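Local atomic coordinates of gamma-glutamyl cyclotransferase (Homo sapiens, PDB entry 3CRY), a protein that catalyses the formation of 5-oxoproline from gamma-glutamyl dipeptides, releasing the free amino acid, and may contribute to glutathione homeostasis. Residues S93-Q98 with R123-T128; F20-N25 with I68-Q73. The protein carries 1 engineered substitution. All blocks are in the same frame, centred on the assembly; numbering follows the deposited sequence.

Contact 1. Residues S93-Q98 with R123-T128; sequences SLDEQQ and RSYLMT. Engineered in segment 93-98: Gln98 (natural residue Glu).
Tyr125 and Asp95 both leave the backbone with CG anti to the carbonyl carbon, beside the backbone N (chi1 -61° for Tyr125). Phenol and carboxylate meet between strand 119-126 and the last turn of helix 91-97. There Tyr125 OH donates to Asp95 OD1 at 2.6 Å, approaching nearly in line with the C-O bond, while the carboxylate plane stands 81° from the ring. Arg123, two residues earlier on the same strand, reaches the same carboxylate with a chain extended from CG to NE. Its NH2 is shared by both oxygens, 3.0 Å from Asp95 OD1 and also 3.0 Å from Asp95 OD2, using the syn lone pair of each. Carboxylate and guanidinium lie only 18° apart, so the salt bridge is nearly flat, and NE adds a weak bond to OD1. Arg123 NH2 has a second acidic partner, Glu109 of the second subunit, which ties this ion pair to the dimer interface.

Apolar contacts flank the polar end. Leu94 CG packs 3.9 Å from Tyr125 CE2, and Leu94 CD2 lies at the rim of the ring. Over one face comes Gln98, an engineered residue that replaces the natural catalytic glutamate. Its CG, again anti to the carbonyl carbon, sits 3.6 Å from the centroid of the Tyr125 ring, almost on its normal, in a CH-pi contact; the chain then bends at chi2, which places CD.

Two strong donors thus converge on Asp95 OD1, and together they fix the rotation of the carboxylate and the position of the phenol. The positive guanidinium probably stabilises the ionised form of Asp95. As a second shell, the bonds of Asp95 to Tyr125 and Arg123 probably steady the ring on whose face Gln98 CG rests.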
ATOM      1  N   SER A  93      -8.014  15.478   3.787  1.00 13.82           N
ATOM      2  CA  SER A  93      -8.625  15.878   2.520  1.00 13.67           C
ATOM      3  C   SER A  93      -8.080  15.075   1.336  1.00 12.99           C
ATOM      4  O   SER A  93      -8.839  14.611   0.484  1.00 12.44           O
ATOM      5  CB  SER A  93      -8.438  17.377   2.292  1.00 14.17           C
ATOM      6  OG  SER A  93      -8.994  17.752   1.047  1.00 16.40           O
ATOM      7  N   LEU A  94      -6.757  14.915   1.291  1.00 12.64           N
ATOM      8  CA  LEU A  94      -6.108  14.187   0.196  1.00 12.60           C
ATOM      9  C   LEU A  94      -6.565  12.730   0.180  1.00 12.95           C
ATOM     10  O   LEU A  94      -6.885  12.181  -0.877  1.00 13.42           O
ATOM     11  CB  LEU A  94      -4.586  14.296   0.328  1.00 12.32           C
ATOM     12  CG  LEU A  94      -3.732  13.859  -0.870  1.00 12.34           C
ATOM     13  CD1 LEU A  94      -4.135  14.575  -2.182  1.00 12.33           C
ATOM     14  CD2 LEU A  94      -2.244  14.035  -0.553  1.00 12.05           C
ATOM     15  N   ASP A  95      -6.633  12.118   1.368  1.00 13.65           N
ATOM     16  CA  ASP A  95      -7.173  10.765   1.515  1.00 14.58           C
ATOM     17  C   ASP A  95      -8.589  10.653   0.953  1.00 14.66           C
ATOM     18  O   ASP A  95      -8.895   9.716   0.207  1.00 15.41           O
ATOM     19  CB  ASP A  95      -7.166  10.320   2.991  1.00 14.39           C
ATOM     20  CG  ASP A  95      -5.760  10.085   3.551  1.00 15.12           C
ATOM     21  OD1 ASP A  95      -4.738  10.202   2.822  1.00 15.40           O
ATOM     22  OD2 ASP A  95      -5.684   9.769   4.769  1.00 16.31           O
ATOM     23  N   GLU A  96      -9.451  11.605   1.317  1.00 14.74           N
ATOM     24  CA  GLU A  96     -10.837  11.620   0.857  0.50 15.15           C
ATOM     25  C   GLU A  96     -10.921  11.706  -0.665  1.00 14.53           C
ATOM     26  O   GLU A  96     -11.747  11.043  -1.301  1.00 13.79           O
ATOM     27  CB  GLU A  96     -11.596  12.775   1.514  0.50 15.72           C
ATOM     28  CG  GLU A  96     -12.445  12.333   2.695  0.50 18.70           C
ATOM     29  CD  GLU A  96     -13.769  11.764   2.253  0.50 21.77           C
ATOM     30  OE1 GLU A  96     -14.355  12.340   1.314  0.50 24.56           O
ATOM     31  OE2 GLU A  96     -14.237  10.755   2.825  0.50 21.76           O
ATOM     32  N   GLN A  97     -10.052  12.524  -1.247  1.00 13.30           N
ATOM     33  CA  GLN A  97      -9.997  12.669  -2.705  1.00 12.57           C
ATOM     34  C   GLN A  97      -9.694  11.366  -3.434  1.00 12.27           C
ATOM     35  O   GLN A  97     -10.179  11.137  -4.550  1.00 12.31           O
ATOM     36  CB  GLN A  97      -8.956  13.708  -3.076  1.00 12.14           C
ATOM     37  CG  GLN A  97      -9.324  15.117  -2.596  1.00 11.70           C
ATOM     38  CD  GLN A  97      -8.180  16.079  -2.719  1.00 13.68           C
ATOM     39  OE1 GLN A  97      -7.425  16.033  -3.688  1.00 14.68           O
ATOM     40  NE2 GLN A  97      -8.026  16.952  -1.727  1.00 13.25           N
ATOM     41  N   GLN A  98      -8.899  10.506  -2.795  1.00 12.14           N
ATOM     42  CA  GLN A  98      -8.470   9.251  -3.395  1.00 12.75           C
ATOM     43  C   GLN A  98      -9.410   8.086  -3.050  1.00 12.80           C
ATOM     44  O   GLN A  98      -9.118   6.926  -3.392  1.00 13.31           O
ATOM     45  CB  GLN A  98      -7.044   8.907  -2.953  1.00 13.20           C
ATOM     46  CG  GLN A  98      -5.998   9.958  -3.298  1.00 16.17           C
ATOM     47  CD  GLN A  98      -5.752  10.062  -4.785  1.00 20.88           C
ATOM     48  OE1 GLN A  98      -5.816   9.067  -5.515  1.00 25.58           O
ATOM     49  NE2 GLN A  98      -5.447  11.263  -5.247  1.00 26.02           N
ATOM     50  N   ARG A 123       4.428  10.460   1.099  1.00  7.60           N
ATOM     51  CA  ARG A 123       3.101   9.826   1.066  1.00  7.10           C
ATOM     52  C   ARG A 123       2.685   9.636  -0.403  1.00  6.82           C
ATOM     53  O   ARG A 123       2.957  10.491  -1.252  1.00  6.99           O
ATOM     54  CB  ARG A 123       2.095  10.725   1.790  1.00  6.61           C
ATOM     55  CG  ARG A 123       0.685  10.129   2.045  1.00  8.25           C
ATOM     56  CD  ARG A 123      -0.201  11.179   2.725  1.00  8.11           C
ATOM     57  NE  ARG A 123      -1.444  10.634   3.305  1.00  8.75           N
ATOM     58  CZ  ARG A 123      -1.516  10.042   4.508  1.00  8.81           C
ATOM     59  NH1 ARG A 123      -0.427   9.880   5.255  1.00 10.45           N
ATOM     60  NH2 ARG A 123      -2.681   9.588   4.963  1.00 12.65           N
ATOM     61  N   SER A 124       2.066   8.498  -0.704  1.00  6.27           N
ATOM     62  CA  SER A 124       1.441   8.275  -2.012  1.00  5.76           C
ATOM     63  C   SER A 124       0.250   7.339  -1.831  1.00  5.54           C
ATOM     64  O   SER A 124      -0.208   7.128  -0.686  1.00  5.45           O
ATOM     65  CB  SER A 124       2.467   7.714  -3.032  1.00  5.75           C
ATOM     66  OG  SER A 124       2.018   7.945  -4.372  1.00  6.71           O
ATOM     67  N   TYR A 125      -0.248   6.792  -2.947  1.00  5.15           N
ATOM     68  CA  TYR A 125      -1.471   5.976  -3.009  1.00  5.46           C
ATOM     69  C   TYR A 125      -1.317   4.952  -4.096  1.00  5.71           C
ATOM     70  O   TYR A 125      -0.702   5.239  -5.127  1.00  5.20           O
ATOM     71  CB  TYR A 125      -2.696   6.840  -3.351  1.00  6.77           C
ATOM     72  CG  TYR A 125      -2.947   7.915  -2.314  1.00  6.11           C
ATOM     73  CD1 TYR A 125      -3.764   7.656  -1.210  1.00  7.08           C
ATOM     74  CD2 TYR A 125      -2.331   9.169  -2.419  1.00  6.71           C
ATOM     75  CE1 TYR A 125      -3.985   8.637  -0.236  1.00  7.77           C
ATOM     76  CE2 TYR A 125      -2.545  10.153  -1.448  1.00  8.34           C
ATOM     77  CZ  TYR A 125      -3.370   9.868  -0.365  1.00  8.83           C
ATOM     78  OH  TYR A 125      -3.568  10.834   0.581  1.00 10.92           O
ATOM     79  N   LEU A 126      -1.871   3.759  -3.862  1.00  4.85           N
ATOM     80  CA  LEU A 126      -2.038   2.796  -4.957  1.00  5.33           C
ATOM     81  C   LEU A 126      -3.274   1.913  -4.764  1.00  6.41           C
ATOM     82  O   LEU A 126      -3.829   1.842  -3.653  1.00  5.94           O
ATOM     83  CB  LEU A 126      -0.749   1.984  -5.160  1.00  5.32           C
ATOM     84  CG  LEU A 126      -0.253   1.150  -3.955  1.00  6.41           C
ATOM     85  CD1 LEU A 126      -1.119  -0.067  -3.656  1.00  6.98           C
ATOM     86  CD2 LEU A 126       1.210   0.724  -4.214  1.00  5.02           C
ATOM     87  N   MET A 127      -3.730   1.270  -5.844  1.00  7.14           N
ATOM     88  CA  MET A 127      -4.917   0.399  -5.773  1.00  8.47           C
ATOM     89  C   MET A 127      -4.503  -0.990  -5.279  1.00  8.06           C
ATOM     90  O   MET A 127      -3.437  -1.485  -5.664  1.00  9.14           O
ATOM     91  CB  MET A 127      -5.529   0.244  -7.162  1.00  8.67           C
ATOM     92  CG  MET A 127      -6.032   1.519  -7.756  1.00  9.61           C
ATOM     93  SD  MET A 127      -6.636   1.182  -9.451  1.00 11.71           S
ATOM     94  CE  MET A 127      -6.981   2.861  -9.935  1.00 11.52           C
ATOM     95  N   THR A 128      -5.341  -1.623  -4.462  1.00  7.90           N
ATOM     96  CA  THR A 128      -5.062  -2.989  -4.002  1.00  7.75           C
ATOM     97  C   THR A 128      -5.988  -4.049  -4.595  1.00  7.99           C
ATOM     98  O   THR A 128      -5.718  -5.255  -4.454  1.00  9.50           O
ATOM     99  CB  THR A 128      -5.139  -3.113  -2.459  1.00  7.62           C
ATOM    100  OG1 THR A 128      -6.483  -2.868  -2.021  1.00  7.01           O
ATOM    101  CG2 THR A 128      -4.207  -2.112  -1.770  1.00  7.45           C
TER

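Contact 2. Residues F20-N25 with I68-Q73; sequences FAYGSN and IATIFQ. With ACT (acetate ion), chain C.
Ile71 lays its CG2 methyl over one face of the Tyr22 ring, 3.7 Å from the centroid and 8° off the normal, a well-centred CH-pi contact. From the same residue CD1 reaches CE2 of that ring at 3.8 Å. The ring is held at its edge as well, where Ala69 CB comes within 3.7 Å of Tyr22 CE1. Thr70 CA lies 3.5 Å from Tyr22 OH, a buried hydroxyl whose polar partner is Tyr125. Tyr22 CG itself lies between the backbone N and the carbonyl carbon (chi1 57°).

This closely packed, apolar half gives way at Gly23, whose CA is 4.0 Å from Ala69 CB, to a sparser and more polar one. Ser24, which does not touch strand 68-74 and is partly exposed, binds an acetate ion probably taken from the crystallisation liquor: Ser24 N donates to acetate O at 3.0 Å, and Ser24 OG bonds the same oxygen. Tyr139 OH also bonds the ion.

The loop after strand 16-21, with its Tyr-Gly-Ser sequence, belongs to the inferred substrate site, and the acetate may mark the substrate pocket of this gamma-glutamylcyclotransferase family.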
ATOM      1  N   PHE A  20       3.910  12.226  -3.301  1.00  5.37           N
ATOM      2  CA  PHE A  20       4.440  11.799  -4.602  1.00  4.86           C
ATOM      3  C   PHE A  20       3.278  11.477  -5.542  1.00  5.14           C
ATOM      4  O   PHE A  20       2.511  10.516  -5.308  1.00  5.20           O
ATOM      5  CB  PHE A  20       5.368  10.570  -4.430  1.00  5.00           C
ATOM      6  CG  PHE A  20       5.889   9.984  -5.728  1.00  5.27           C
ATOM      7  CD1 PHE A  20       6.924  10.623  -6.431  1.00  6.91           C
ATOM      8  CD2 PHE A  20       5.371   8.774  -6.233  1.00  6.76           C
ATOM      9  CE1 PHE A  20       7.424  10.088  -7.647  1.00  5.69           C
ATOM     10  CE2 PHE A  20       5.885   8.218  -7.423  1.00  5.75           C
ATOM     11  CZ  PHE A  20       6.918   8.882  -8.128  1.00  5.87           C
ATOM     12  N   ALA A  21       3.124  12.326  -6.558  1.00  4.76           N
ATOM     13  CA  ALA A  21       2.084  12.147  -7.593  1.00  5.20           C
ATOM     14  C   ALA A  21       2.619  11.537  -8.869  1.00  5.76           C
ATOM     15  O   ALA A  21       3.653  11.960  -9.353  1.00  5.21           O
ATOM     16  CB  ALA A  21       1.420  13.480  -7.912  1.00  5.62           C
ATOM     17  N   TYR A  22       1.891  10.558  -9.427  1.00  5.95           N
ATOM     18  CA  TYR A  22       2.284   9.931 -10.687  1.00  6.32           C
ATOM     19  C   TYR A  22       1.183   9.894 -11.776  1.00  6.70           C
ATOM     20  O   TYR A  22       1.419   9.389 -12.887  1.00  7.15           O
ATOM     21  CB  TYR A  22       2.802   8.508 -10.398  1.00  6.55           C
ATOM     22  CG  TYR A  22       1.810   7.636  -9.670  1.00  6.76           C
ATOM     23  CD1 TYR A  22       0.774   6.973 -10.377  1.00  7.31           C
ATOM     24  CD2 TYR A  22       1.880   7.476  -8.282  1.00  7.15           C
ATOM     25  CE1 TYR A  22      -0.164   6.196  -9.715  1.00  9.29           C
ATOM     26  CE2 TYR A  22       0.940   6.661  -7.595  1.00  6.71           C
ATOM     27  CZ  TYR A  22      -0.071   6.041  -8.324  1.00  9.19           C
ATOM     28  OH  TYR A  22      -0.994   5.254  -7.680  1.00  9.36           O
ATOM     29  N   GLY A  23      -0.011  10.391 -11.437  1.00  7.08           N
ATOM     30  CA  GLY A  23      -1.181  10.374 -12.331  1.00  7.20           C
ATOM     31  C   GLY A  23      -1.619  11.795 -12.662  1.00  6.74           C
ATOM     32  O   GLY A  23      -0.764  12.634 -12.983  1.00  5.64           O
ATOM     33  N   SER A  24      -2.927  12.084 -12.567  1.00  6.61           N
ATOM     34  CA  SER A  24      -3.438  13.408 -13.001  1.00  6.34           C
ATOM     35  C   SER A  24      -2.937  14.521 -12.089  1.00  6.17           C
ATOM     36  O   SER A  24      -2.945  15.694 -12.491  1.00  6.10           O
ATOM     37  CB  SER A  24      -4.974  13.438 -13.080  1.00  7.79           C
ATOM     38  OG  SER A  24      -5.522  13.175 -11.800  1.00  8.08           O
ATOM     39  N   ASN A  25      -2.511  14.164 -10.871  1.00  5.68           N
ATOM     40  CA  ASN A  25      -1.883  15.168  -9.986  1.00  5.65           C
ATOM     41  C   ASN A  25      -0.455  15.603 -10.405  1.00  6.15           C
ATOM     42  O   ASN A  25       0.160  16.433  -9.736  1.00  6.58           O
ATOM     43  CB  ASN A  25      -1.937  14.748  -8.503  1.00  5.59           C
ATOM     44  CG  ASN A  25      -3.337  14.925  -7.884  1.00  7.39           C
ATOM     45  OD1 ASN A  25      -4.168  15.723  -8.357  1.00  8.71           O
ATOM     46  ND2 ASN A  25      -3.594  14.179  -6.818  1.00  9.44           N
ATOM     47  N   ILE A  68      -7.920   4.472 -14.205  1.00  6.95           N
ATOM     48  CA  ILE A  68      -7.116   5.544 -13.576  1.00  7.55           C
ATOM     49  C   ILE A  68      -5.790   4.962 -13.051  1.00  6.65           C
ATOM     50  O   ILE A  68      -5.601   3.719 -13.018  1.00  7.25           O
ATOM     51  CB  ILE A  68      -7.901   6.352 -12.519  1.00  7.26           C
ATOM     52  CG1 ILE A  68      -8.415   5.451 -11.394  1.00  8.57           C
ATOM     53  CG2 ILE A  68      -9.082   7.136 -13.196  1.00  9.31           C
ATOM     54  CD1 ILE A  68      -9.156   6.235 -10.275  1.00 10.88           C
ATOM     55  N   ALA A  69      -4.851   5.847 -12.719  1.00  6.47           N
ATOM     56  CA  ALA A  69      -3.472   5.417 -12.536  1.00  5.85           C
ATOM     57  C   ALA A  69      -3.256   4.668 -11.230  1.00  5.87           C
ATOM     58  O   ALA A  69      -3.805   5.042 -10.197  1.00  6.18           O
ATOM     59  CB  ALA A  69      -2.515   6.624 -12.597  1.00  6.17           C
ATOM     60  N   THR A  70      -2.409   3.652 -11.299  1.00  5.98           N
ATOM     61  CA  THR A  70      -1.925   2.948 -10.093  1.00  5.63           C
ATOM     62  C   THR A  70      -0.485   2.485 -10.311  1.00  5.94           C
ATOM     63  O   THR A  70       0.050   2.589 -11.423  1.00  5.81           O
ATOM     64  CB  THR A  70      -2.868   1.779  -9.696  1.00  6.59           C
ATOM     65  OG1 THR A  70      -2.463   1.231  -8.421  1.00  6.64           O
ATOM     66  CG2 THR A  70      -2.827   0.648 -10.770  1.00  5.79           C
ATOM     67  N   ILE A  71       0.157   2.013  -9.250  1.00  5.51           N
ATOM     68  CA  ILE A  71       1.543   1.498  -9.345  1.00  6.04           C
ATOM     69  C   ILE A  71       1.619   0.202  -8.560  1.00  6.82           C
ATOM     70  O   ILE A  71       0.827  -0.024  -7.619  1.00  7.23           O
ATOM     71  CB  ILE A  71       2.605   2.505  -8.828  1.00  6.10           C
ATOM     72  CG1 ILE A  71       2.310   2.933  -7.370  1.00  7.93           C
ATOM     73  CG2 ILE A  71       2.687   3.744  -9.775  1.00  6.29           C
ATOM     74  CD1 ILE A  71       3.360   3.873  -6.722  1.00  6.55           C
ATOM     75  N   PHE A  72       2.534  -0.669  -8.971  1.00  6.28           N
ATOM     76  CA  PHE A  72       2.745  -1.913  -8.225  1.00  8.10           C
ATOM     77  C   PHE A  72       4.217  -2.313  -8.257  1.00  8.30           C
ATOM     78  O   PHE A  72       4.963  -1.875  -9.138  1.00  8.29           O
ATOM     79  CB  PHE A  72       1.800  -3.027  -8.701  1.00  8.65           C
ATOM     80  CG  PHE A  72       2.026  -3.485 -10.132  1.00  9.65           C
ATOM     81  CD1 PHE A  72       3.073  -4.361 -10.450  1.00 11.92           C
ATOM     82  CD2 PHE A  72       1.154  -3.082 -11.150  1.00 12.29           C
ATOM     83  CE1 PHE A  72       3.259  -4.805 -11.772  1.00 13.49           C
ATOM     84  CE2 PHE A  72       1.327  -3.522 -12.471  1.00 13.56           C
ATOM     85  CZ  PHE A  72       2.373  -4.378 -12.783  1.00 12.46           C
ATOM     86  N   GLN A  73       4.649  -3.090  -7.266  1.00  8.02           N
ATOM     87  CA  GLN A  73       6.072  -3.457  -7.183  1.00  8.86           C
ATOM     88  C   GLN A  73       6.510  -4.380  -8.323  1.00  9.44           C
ATOM     89  O   GLN A  73       5.851  -5.393  -8.625  1.00 10.30           O
ATOM     90  CB  GLN A  73       6.370  -4.042  -5.795  1.00  9.07           C
ATOM     91  CG  GLN A  73       6.323  -2.958  -4.727  1.00  9.05           C
ATOM     92  CD  GLN A  73       6.189  -3.510  -3.347  1.00 10.91           C
ATOM     93  OE1 GLN A  73       5.237  -4.251  -3.056  1.00 11.74           O
ATOM     94  NE2 GLN A  73       7.139  -3.149  -2.473  1.00 10.90           N
TER
HETATM   95  C   ACT C 189      -5.265  10.265  -9.840  1.00 25.11           C
HETATM   96  O   ACT C 189      -4.940  10.432 -11.044  1.00 23.42           O
HETATM   97  OXT ACT C 189      -4.619  10.948  -8.996  1.00 25.85           O
HETATM   98  CH3 ACT C 189      -6.353   9.310  -9.407  1.00 24.41           C

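Strand 119-126 joins the two contacts, whose centres are about 10 Å apart. Its Arg123 and Tyr125 point toward helix 91-97 in contact 1, while Leu126 packs on Thr70 and Ile71 of strand 68-74 in contact 2. The joint is mixed: Tyr22 OH probably donates to Tyr125 O at 2.6 Å, Ser124 OG probably bonds Phe20 O at 2.8 Å, and Met127 CE packs 3.3 Å from Ile68 CG1. Contact 1 supplies Gln98 at the active-site position and contact 2 the inferred substrate loop; the nearest atoms of the Gln98 side chain and the acetate are about 4 Å apart. Outer residues of both contacts, such as Thr128 and Gln73, reach the second subunit.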